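PDB 6UH2: short chain dehydrogenase from Leptospira borgpetersenii serovar Hardjo-bovis, which binds NAD+ and, as a member of the short-chain dehydrogenase/reductase family, probably uses it in the interconversion of an alcohol and a carbonyl. Local coordinates for residues L82-N86 against Q87-P91; E107-D111 against E112-E116; F133-W136 against K137-K141. All coordinates share one frame; numbering follows the deposited sequence.

Contact 1 (L82-N86 against Q87-P91); sequences LSLEN and QNKIP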
loop_
_atom_site.group_PDB
_atom_site.type_symbol
_atom_site.label_atom_id
_atom_site.label_comp_id
_atom_site.label_asym_id
_atom_site.label_seq_id
_atom_site.Cartn_x
_atom_site.Cartn_y
_atom_site.Cartn_z
ATOM N N LEU B 82 25.494 19.417 -2.585
ATOM C CA LEU B 82 25.976 20.534 -3.389
ATOM C C LEU B 82 26.332 20.072 -4.794
ATOM O O LEU B 82 25.975 20.722 -5.786
ATOM C CB LEU B 82 27.184 21.172 -2.711
ATOM C CG LEU B 82 27.909 22.260 -3.499
ATOM C CD1 LEU B 82 26.936 23.382 -3.810
ATOM C CD2 LEU B 82 29.105 22.772 -2.714
ATOM N N SER B 83 27.033 18.943 -4.896
ATOM C CA SER B 83 27.408 18.413 -6.201
ATOM C C SER B 83 26.182 18.002 -7.016
ATOM O O SER B 83 26.144 18.213 -8.235
ATOM C CB SER B 83 28.362 17.237 -6.014
ATOM O OG SER B 83 28.632 16.606 -7.247
ATOM N N LEU B 84 25.174 17.408 -6.368
ATOM C CA LEU B 84 23.958 17.025 -7.081
ATOM C C LEU B 84 23.263 18.244 -7.666
ATOM O O LEU B 84 22.806 18.216 -8.816
ATOM C CB LEU B 84 23.005 16.273 -6.153
ATOM C CG LEU B 84 23.465 14.896 -5.665
ATOM C CD1 LEU B 84 22.468 14.309 -4.695
ATOM C CD2 LEU B 84 23.672 13.964 -6.845
ATOM N N GLU B 85 23.171 19.326 -6.889
ATOM C CA GLU B 85 22.559 20.545 -7.405
ATOM C C GLU B 85 23.395 21.137 -8.534
ATOM O O GLU B 85 22.857 21.547 -9.575
ATOM C CB GLU B 85 22.377 21.556 -6.266
ATOM C CG GLU B 85 21.616 22.803 -6.675
ATOM C CD GLU B 85 21.427 23.784 -5.527
ATOM O OE1 GLU B 85 21.642 23.397 -4.361
ATOM O OE2 GLU B 85 21.072 24.950 -5.802
ATOM N N ASN B 86 24.720 21.172 -8.351
ATOM C CA ASN B 86 25.608 21.717 -9.370
ATOM C C ASN B 86 25.465 20.970 -10.685
ATOM O O ASN B 86 25.543 21.574 -11.761
ATOM C CB ASN B 86 27.061 21.650 -8.897
ATOM C CG ASN B 86 27.382 22.673 -7.827
ATOM O OD1 ASN B 86 26.523 23.446 -7.402
ATOM N ND2 ASN B 86 28.630 22.671 -7.374
ATOM N N GLN B 87 25.258 19.655 -10.620
ATOM C CA GLN B 87 25.194 18.804 -11.799
ATOM C C GLN B 87 23.780 18.625 -12.327
ATOM O O GLN B 87 23.570 17.778 -13.203
ATOM C CB GLN B 87 25.792 17.430 -11.493
ATOM C CG GLN B 87 27.262 17.429 -11.126
ATOM C CD GLN B 87 27.729 16.046 -10.727
ATOM O OE1 GLN B 87 27.716 15.123 -11.536
ATOM N NE2 GLN B 87 28.114 15.886 -9.467
ATOM N N ASN B 88 22.810 19.378 -11.810
ATOM C CA ASN B 88 21.405 19.199 -12.179
ATOM C C ASN B 88 20.984 17.751 -11.982
ATOM O O ASN B 88 20.374 17.126 -12.855
ATOM C CB ASN B 88 21.138 19.646 -13.619
ATOM C CG ASN B 88 21.504 21.089 -13.852
ATOM O OD1 ASN B 88 20.921 21.996 -13.252
ATOM N ND2 ASN B 88 22.475 21.316 -14.730
ATOM N N LYS B 89 21.353 17.198 -10.829
ATOM C CA LYS B 89 20.882 15.869 -10.468
ATOM C C LYS B 89 20.002 15.984 -9.235
ATOM O O LYS B 89 20.272 15.360 -8.206
ATOM C CB LYS B 89 22.046 14.905 -10.216
ATOM C CG LYS B 89 22.906 14.626 -11.434
ATOM C CD LYS B 89 24.170 13.897 -11.015
ATOM C CE LYS B 89 24.967 13.419 -12.207
ATOM N NZ LYS B 89 26.235 12.789 -11.753
ATOM N N ILE B 90 18.952 16.787 -9.329
ATOM C CA ILE B 90 18.017 16.964 -8.224
ATOM C C ILE B 90 17.076 15.767 -8.213
ATOM O O ILE B 90 16.324 15.564 -9.172
ATOM C CB ILE B 90 17.247 18.285 -8.351
ATOM C CG1 ILE B 90 18.236 19.454 -8.358
ATOM C CG2 ILE B 90 16.233 18.420 -7.213
ATOM C CD1 ILE B 90 17.577 20.817 -8.395
ATOM N N PRO B 91 17.090 14.953 -7.166
ATOM C CA PRO B 91 16.238 13.760 -7.154
ATOM C C PRO B 91 14.763 14.120 -7.181
ATOM O O PRO B 91 14.348 15.163 -6.676
ATOM C CB PRO B 91 16.609 13.068 -5.836
ATOM C CG PRO B 91 17.955 13.683 -5.428
ATOM C CD PRO B 91 17.922 15.076 -5.957
#

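Contact 2 (E107-D111 against E112-E116); sequences EDRTD and EEFNE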
loop_
_atom_site.group_PDB
_atom_site.type_symbol
_atom_site.label_atom_id
_atom_site.label_comp_id
_atom_site.label_asym_id
_atom_site.label_seq_id
_atom_site.Cartn_x
_atom_site.Cartn_y
_atom_site.Cartn_z
ATOM N N GLU B 107 20.791 -7.234 27.491
ATOM C CA GLU B 107 21.584 -6.952 28.680
ATOM C C GLU B 107 23.059 -6.754 28.358
ATOM O O GLU B 107 23.802 -6.247 29.207
ATOM C CB GLU B 107 21.395 -8.053 29.732
ATOM C CG GLU B 107 21.793 -9.448 29.322
ATOM C CD GLU B 107 20.658 -10.224 28.660
ATOM O OE1 GLU B 107 19.645 -9.599 28.261
ATOM O OE2 GLU B 107 20.790 -11.468 28.536
ATOM N N ASP B 108 23.485 -7.112 27.151
ATOM C CA ASP B 108 24.861 -6.952 26.719
ATOM C C ASP B 108 25.047 -5.794 25.753
ATOM O O ASP B 108 26.169 -5.591 25.270
ATOM C CB ASP B 108 25.362 -8.247 26.068
ATOM C CG ASP B 108 25.396 -9.413 27.040
ATOM O OD1 ASP B 108 25.517 -9.181 28.260
ATOM O OD2 ASP B 108 25.294 -10.561 26.581
ATOM N N ARG B 109 23.988 -5.039 25.455
ATOM C CA ARG B 109 24.099 -3.921 24.522
ATOM C C ARG B 109 25.091 -2.891 25.041
ATOM O O ARG B 109 24.979 -2.428 26.179
ATOM C CB ARG B 109 22.735 -3.247 24.307
ATOM C CG ARG B 109 22.760 -2.145 23.215
ATOM C CD ARG B 109 22.738 -2.733 21.781
ATOM N NE ARG B 109 21.666 -3.709 21.729
ATOM C CZ ARG B 109 21.845 -5.019 21.707
ATOM N NH1 ARG B 109 23.079 -5.524 21.652
ATOM N NH2 ARG B 109 20.786 -5.816 21.744
ATOM N N THR B 110 26.055 -2.527 24.197
ATOM C CA THR B 110 26.992 -1.460 24.513
ATOM C C THR B 110 26.494 -0.156 23.922
ATOM O O THR B 110 25.655 -0.144 23.017
ATOM C CB THR B 110 28.377 -1.767 23.957
ATOM O OG1 THR B 110 28.316 -1.734 22.525
ATOM C CG2 THR B 110 28.830 -3.137 24.420
ATOM N N ASP B 111 27.013 0.960 24.439
ATOM C CA ASP B 111 26.603 2.238 23.860
ATOM C C ASP B 111 27.087 2.383 22.424
ATOM O O ASP B 111 26.428 3.032 21.607
ATOM C CB ASP B 111 27.103 3.395 24.716
ATOM C CG ASP B 111 26.426 3.442 26.069
ATOM O OD1 ASP B 111 25.274 2.948 26.190
ATOM O OD2 ASP B 111 27.046 3.964 27.013
ATOM N N GLU B 112 28.223 1.784 22.092
ATOM C CA GLU B 112 28.708 1.885 20.725
ATOM C C GLU B 112 27.765 1.176 19.758
ATOM O O GLU B 112 27.469 1.702 18.679
ATOM C CB GLU B 112 30.131 1.327 20.643
ATOM C CG GLU B 112 31.172 2.175 21.408
ATOM C CD GLU B 112 31.065 2.108 22.946
ATOM O OE1 GLU B 112 30.510 1.126 23.504
ATOM O OE2 GLU B 112 31.549 3.058 23.604
ATOM N N GLU B 113 27.271 -0.008 20.136
ATOM C CA GLU B 113 26.271 -0.703 19.324
ATOM C C GLU B 113 24.995 0.114 19.215
ATOM O O GLU B 113 24.484 0.352 18.115
ATOM C CB GLU B 113 25.945 -2.066 19.932
ATOM C CG GLU B 113 27.063 -3.079 19.897
ATOM C CD GLU B 113 26.805 -4.233 20.844
ATOM O OE1 GLU B 113 25.830 -4.159 21.632
ATOM O OE2 GLU B 113 27.585 -5.204 20.803
ATOM N N PHE B 114 24.459 0.534 20.364
ATOM C CA PHE B 114 23.222 1.302 20.396
ATOM C C PHE B 114 23.326 2.538 19.514
ATOM O O PHE B 114 22.460 2.787 18.665
ATOM C CB PHE B 114 22.911 1.690 21.849
ATOM C CG PHE B 114 21.540 2.281 22.053
ATOM C CD1 PHE B 114 21.319 3.634 21.851
ATOM C CD2 PHE B 114 20.480 1.486 22.469
ATOM C CE1 PHE B 114 20.066 4.188 22.052
ATOM C CE2 PHE B 114 19.217 2.033 22.671
ATOM C CZ PHE B 114 19.008 3.385 22.458
ATOM N N ASN B 115 24.392 3.326 19.701
ATOM C CA ASN B 115 24.536 4.577 18.962
ATOM C C ASN B 115 24.742 4.348 17.471
ATOM O O ASN B 115 24.325 5.179 16.660
ATOM C CB ASN B 115 25.695 5.389 19.541
ATOM C CG ASN B 115 25.397 5.882 20.929
ATOM O OD1 ASN B 115 24.235 6.079 21.280
ATOM N ND2 ASN B 115 26.431 6.087 21.727
ATOM N N GLU B 116 25.397 3.250 17.087
ATOM C CA GLU B 116 25.604 3.009 15.661
ATOM C C GLU B 116 24.282 2.729 14.957
ATOM O O GLU B 116 24.044 3.224 13.850
ATOM C CB GLU B 116 26.578 1.848 15.454
ATOM C CG GLU B 116 27.200 1.816 14.068
ATOM C CD GLU B 116 27.777 3.168 13.665
ATOM O OE1 GLU B 116 27.260 3.779 12.702
ATOM O OE2 GLU B 116 28.733 3.628 14.326
HETATM O O HOH W 1 27.017 -6.727 22.979
HETATM O O HOH W 2 28.814 0.918 26.546
#

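Contact 3 (F133-W136 against K137-K141); sequences FRLW and KEKGK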
loop_
_atom_site.group_PDB
_atom_site.type_symbol
_atom_site.label_atom_id
_atom_site.label_comp_id
_atom_site.label_asym_id
_atom_site.label_seq_id
_atom_site.Cartn_x
_atom_site.Cartn_y
_atom_site.Cartn_z
ATOM N N PHE B 133 14.468 17.768 1.650
ATOM C CA PHE B 133 13.382 18.724 1.877
ATOM C C PHE B 133 13.817 20.156 1.577
ATOM O O PHE B 133 13.119 20.890 0.870
ATOM C CB PHE B 133 12.876 18.621 3.316
ATOM C CG PHE B 133 11.835 19.649 3.663
ATOM C CD1 PHE B 133 10.521 19.491 3.244
ATOM C CD2 PHE B 133 12.174 20.783 4.392
ATOM C CE1 PHE B 133 9.561 20.441 3.560
ATOM C CE2 PHE B 133 11.215 21.728 4.716
ATOM C CZ PHE B 133 9.907 21.554 4.299
ATOM N N ARG B 134 14.960 20.575 2.126
ATOM C CA ARG B 134 15.425 21.941 1.906
ATOM C C ARG B 134 15.648 22.226 0.422
ATOM O O ARG B 134 15.289 23.303 -0.072
ATOM C CB ARG B 134 16.703 22.191 2.712
ATOM C CG ARG B 134 16.463 22.296 4.221
ATOM C CD ARG B 134 17.760 22.492 5.018
ATOM N NE ARG B 134 18.548 23.609 4.516
ATOM C CZ ARG B 134 18.463 24.857 4.969
ATOM N NH1 ARG B 134 17.622 25.161 5.949
ATOM N NH2 ARG B 134 19.227 25.803 4.438
ATOM N N LEU B 135 16.224 21.270 -0.308
ATOM C CA LEU B 135 16.492 21.489 -1.728
ATOM C C LEU B 135 15.200 21.549 -2.536
ATOM O O LEU B 135 15.037 22.429 -3.391
ATOM C CB LEU B 135 17.419 20.392 -2.256
ATOM C CG LEU B 135 17.777 20.388 -3.750
ATOM C CD1 LEU B 135 18.607 21.622 -4.153
ATOM C CD2 LEU B 135 18.496 19.085 -4.112
ATOM N N TRP B 136 14.271 20.620 -2.280
ATOM C CA TRP B 136 12.998 20.617 -3.002
ATOM C C TRP B 136 12.197 21.881 -2.727
ATOM O O TRP B 136 11.642 22.497 -3.648
ATOM C CB TRP B 136 12.178 19.396 -2.606
ATOM C CG TRP B 136 12.683 18.128 -3.175
ATOM C CD1 TRP B 136 13.596 17.976 -4.176
ATOM C CD2 TRP B 136 12.302 16.815 -2.771
ATOM N NE1 TRP B 136 13.809 16.635 -4.422
ATOM C CE2 TRP B 136 13.017 15.903 -3.578
ATOM C CE3 TRP B 136 11.416 16.321 -1.808
ATOM C CZ2 TRP B 136 12.870 14.515 -3.453
ATOM C CZ3 TRP B 136 11.278 14.939 -1.675
ATOM C CH2 TRP B 136 12.006 14.058 -2.489
ATOM N N LYS B 137 12.112 22.271 -1.454
ATOM C CA LYS B 137 11.401 23.493 -1.085
ATOM C C LYS B 137 11.973 24.699 -1.816
ATOM O O LYS B 137 11.230 25.589 -2.249
ATOM C CB LYS B 137 11.470 23.678 0.434
ATOM C CG LYS B 137 10.826 24.946 0.981
ATOM C CD LYS B 137 11.058 25.025 2.484
ATOM C CE LYS B 137 10.645 26.370 3.054
ATOM N NZ LYS B 137 11.064 26.493 4.476
ATOM N N GLU B 138 13.291 24.728 -1.990
ATOM C CA GLU B 138 13.928 25.865 -2.638
ATOM C C GLU B 138 13.681 25.861 -4.141
ATOM O O GLU B 138 13.495 26.922 -4.748
ATOM C CB GLU B 138 15.422 25.846 -2.333
ATOM C CG GLU B 138 16.204 26.964 -2.962
ATOM C CD GLU B 138 17.686 26.721 -2.876
ATOM O OE1 GLU B 138 18.216 26.680 -1.745
ATOM O OE2 GLU B 138 18.318 26.547 -3.936
ATOM N N LYS B 139 13.677 24.680 -4.758
ATOM C CA LYS B 139 13.459 24.549 -6.193
ATOM C C LYS B 139 11.988 24.439 -6.571
ATOM O O LYS B 139 11.673 24.431 -7.767
ATOM C CB LYS B 139 14.207 23.322 -6.732
ATOM C CG LYS B 139 15.718 23.356 -6.537
ATOM C CD LYS B 139 16.383 24.323 -7.517
ATOM C CE LYS B 139 17.887 24.382 -7.302
ATOM N NZ LYS B 139 18.576 25.149 -8.381
ATOM N N GLY B 140 11.088 24.347 -5.595
ATOM C CA GLY B 140 9.687 24.101 -5.881
ATOM C C GLY B 140 9.399 22.735 -6.468
ATOM O O GLY B 140 8.461 22.594 -7.263
ATOM N N LYS B 141 10.177 21.718 -6.103
ATOM C CA LYS B 141 9.993 20.378 -6.650
ATOM C C LYS B 141 9.048 19.570 -5.769
ATOM O O LYS B 141 9.220 19.509 -4.542
ATOM C CB LYS B 141 11.335 19.654 -6.788
ATOM C CG LYS B 141 11.191 18.242 -7.367
ATOM C CD LYS B 141 12.509 17.674 -7.889
ATOM C CE LYS B 141 12.896 18.285 -9.208
ATOM N NZ LYS B 141 12.826 17.318 -10.345
#

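Contact 1 (L82-N86 against Q87-P91)
Leu84 O takes the backbone N of Lys89 at 2.7 Å, and Glu85 O takes that of Asn88; together the two bonds form the Schellman motif that ends helix 74-86 of this Rossmann-type domain. Asn88 is its C-prime residue, and its positive phi of 53° lets the chain turn back over the last helical carbonyls toward strand 93-96. Asn88 N lies 3.1 Å from Glu85 O. One residue earlier, Gln87 N still makes the i to i+4 bond to Ser83 O at 2.9 Å.

Among the apolar contacts, Leu84 is the buried member. Its CD2 meets Lys89 CB at 3.9 Å, the two side chains crossing at about a right angle. Separately, Leu84 CB lies against the carbonyl oxygen of Lys89. Ile90 and the side chain of Glu85 touch helix 111-139, while Pro91 touches Leu24 of strand 22-26, so residues of this helix end and turn touch both a helix and the sheet.

The polar side chains of Ser83, Gln87 and Lys89 form a chain of contacts. Gln87 is extended beyond CG and folds back along the helix end, bringing NE2 to Ser83 OG; the modelled separation is too short to carry weight, and the NE2 bond to Ser83 O is weak. The ammonium of Lys89 has its main partner in Glu65, a salt bridge, and also donates to the other end of the Gln87 amide: Lys89 NZ sits 2.8 Å from Gln87 OE1, above the plane of that carbonyl.

Contact 2 (E107-D111 against E112-E116)
Glu113 reaches back from the first turn of its helix to Thr110 and Arg109. Its CB packs 3.5 Å from Thr110 OG1, and CG comes nearer still to the same hydroxyl oxygen, at 3.2 Å. The chain, extended beyond CG, brings CD 3.4 Å from Thr110 OG1 and on toward Thr110 N; the two side chains cross at about a right angle. At the tip, OE1 is gripped by two donors from opposite faces of the carboxylate plane: Thr110 N at 3.0 Å and Arg109 NH1 at 3.1 Å, the latter a salt bridge. OE2 accepts from a water that also donates to Asp108 O.

Thr110 caps in turn. Its OG1 lies between its own N and carbonyl carbon (chi1 67°) and accepts from Glu113 N at 3.1 Å. The reciprocal pair is a capping box, with Thr110 as N-cap of helix 111-139. Regular helical bonding follows, Phe114 N to Thr110 O and Asn115 N to Asp111 O.

Bends at chi2 and chi3 turn the Arg109 guanidinium back beside the helix start, with Glu113 OE1 at its edge, only 1° out of plane. NE forms a further salt bridge with Glu171 and NH2 donates to Thr104 O, fixing the group's rotation. Arg109 CG approaches Phe114 CB at 4.1 Å, while the phenylalanine also touches Val172 and Met175 of helix 171-191.

Contact 3 (F133-W136 against K137-K141)
Lys137 N donates to Phe133 O at 2.9 Å, a nearly straight i to i+4 bond that carries helix 111-139 into its last turn. Glu138 N to Arg134 O and Lys139 N to Leu135 O continue the pattern. At Gly140, which has positive phi, the chain leaves the helix, and Lys141 N closes on Trp136 O at 3.0 Å, one residue further along than the helical spacing.

That turn lays the lysine against the indole. With chi1 at -180°, the Lys141 side chain places its CG over one face of the ring, with CB 3.8 Å from Trp136 CD1 and CD 3.8 Å from Trp136 NE1. The polar ends go elsewhere, NE1 to Pro91 O and Lys141 NZ to a salt bridge with Asp92, both in the loop leading into strand 93-96.

Along the helix, two other lysines lend their methylenes to apolar neighbours. Extended Lys137 puts CD 4.0 Å from Phe133 CE2, a ring that also meets Tyr194 edge-to-face, while Lys139 CG lies 4.1 Å from Leu135 CD1. Lys139 NZ has a long, weak ion pair with Glu85 of helix 74-86.

Lysine methylenes thus touch both rings and Leu135. Lys141 gives its hydrocarbon to the indole and its ammonium to Asp92, while the N-H of the buried Trp136 is satisfied separately by Pro91 O.

Contacts 2 and 3 belong to the start and finish of the same helix, 111-139, with centres about 36 Å apart and no touch. Contact 1 ends helix 74-86 and lies about 12 Å, centre to centre, from contact 3; the two touch, and so join the C-terminal ends of helices 74-86 and 111-139. Contacts 1 and 2 are at the surface, contact 3 partly buried. The two helix ends rely on backbone turns with positive phi, whereas the helix start relies on side-chain capping. The side chain of Arg109 in contact 2 is about 8 Å from that of Tyr173 of the NAD+ site; contact 3 lies away from that site.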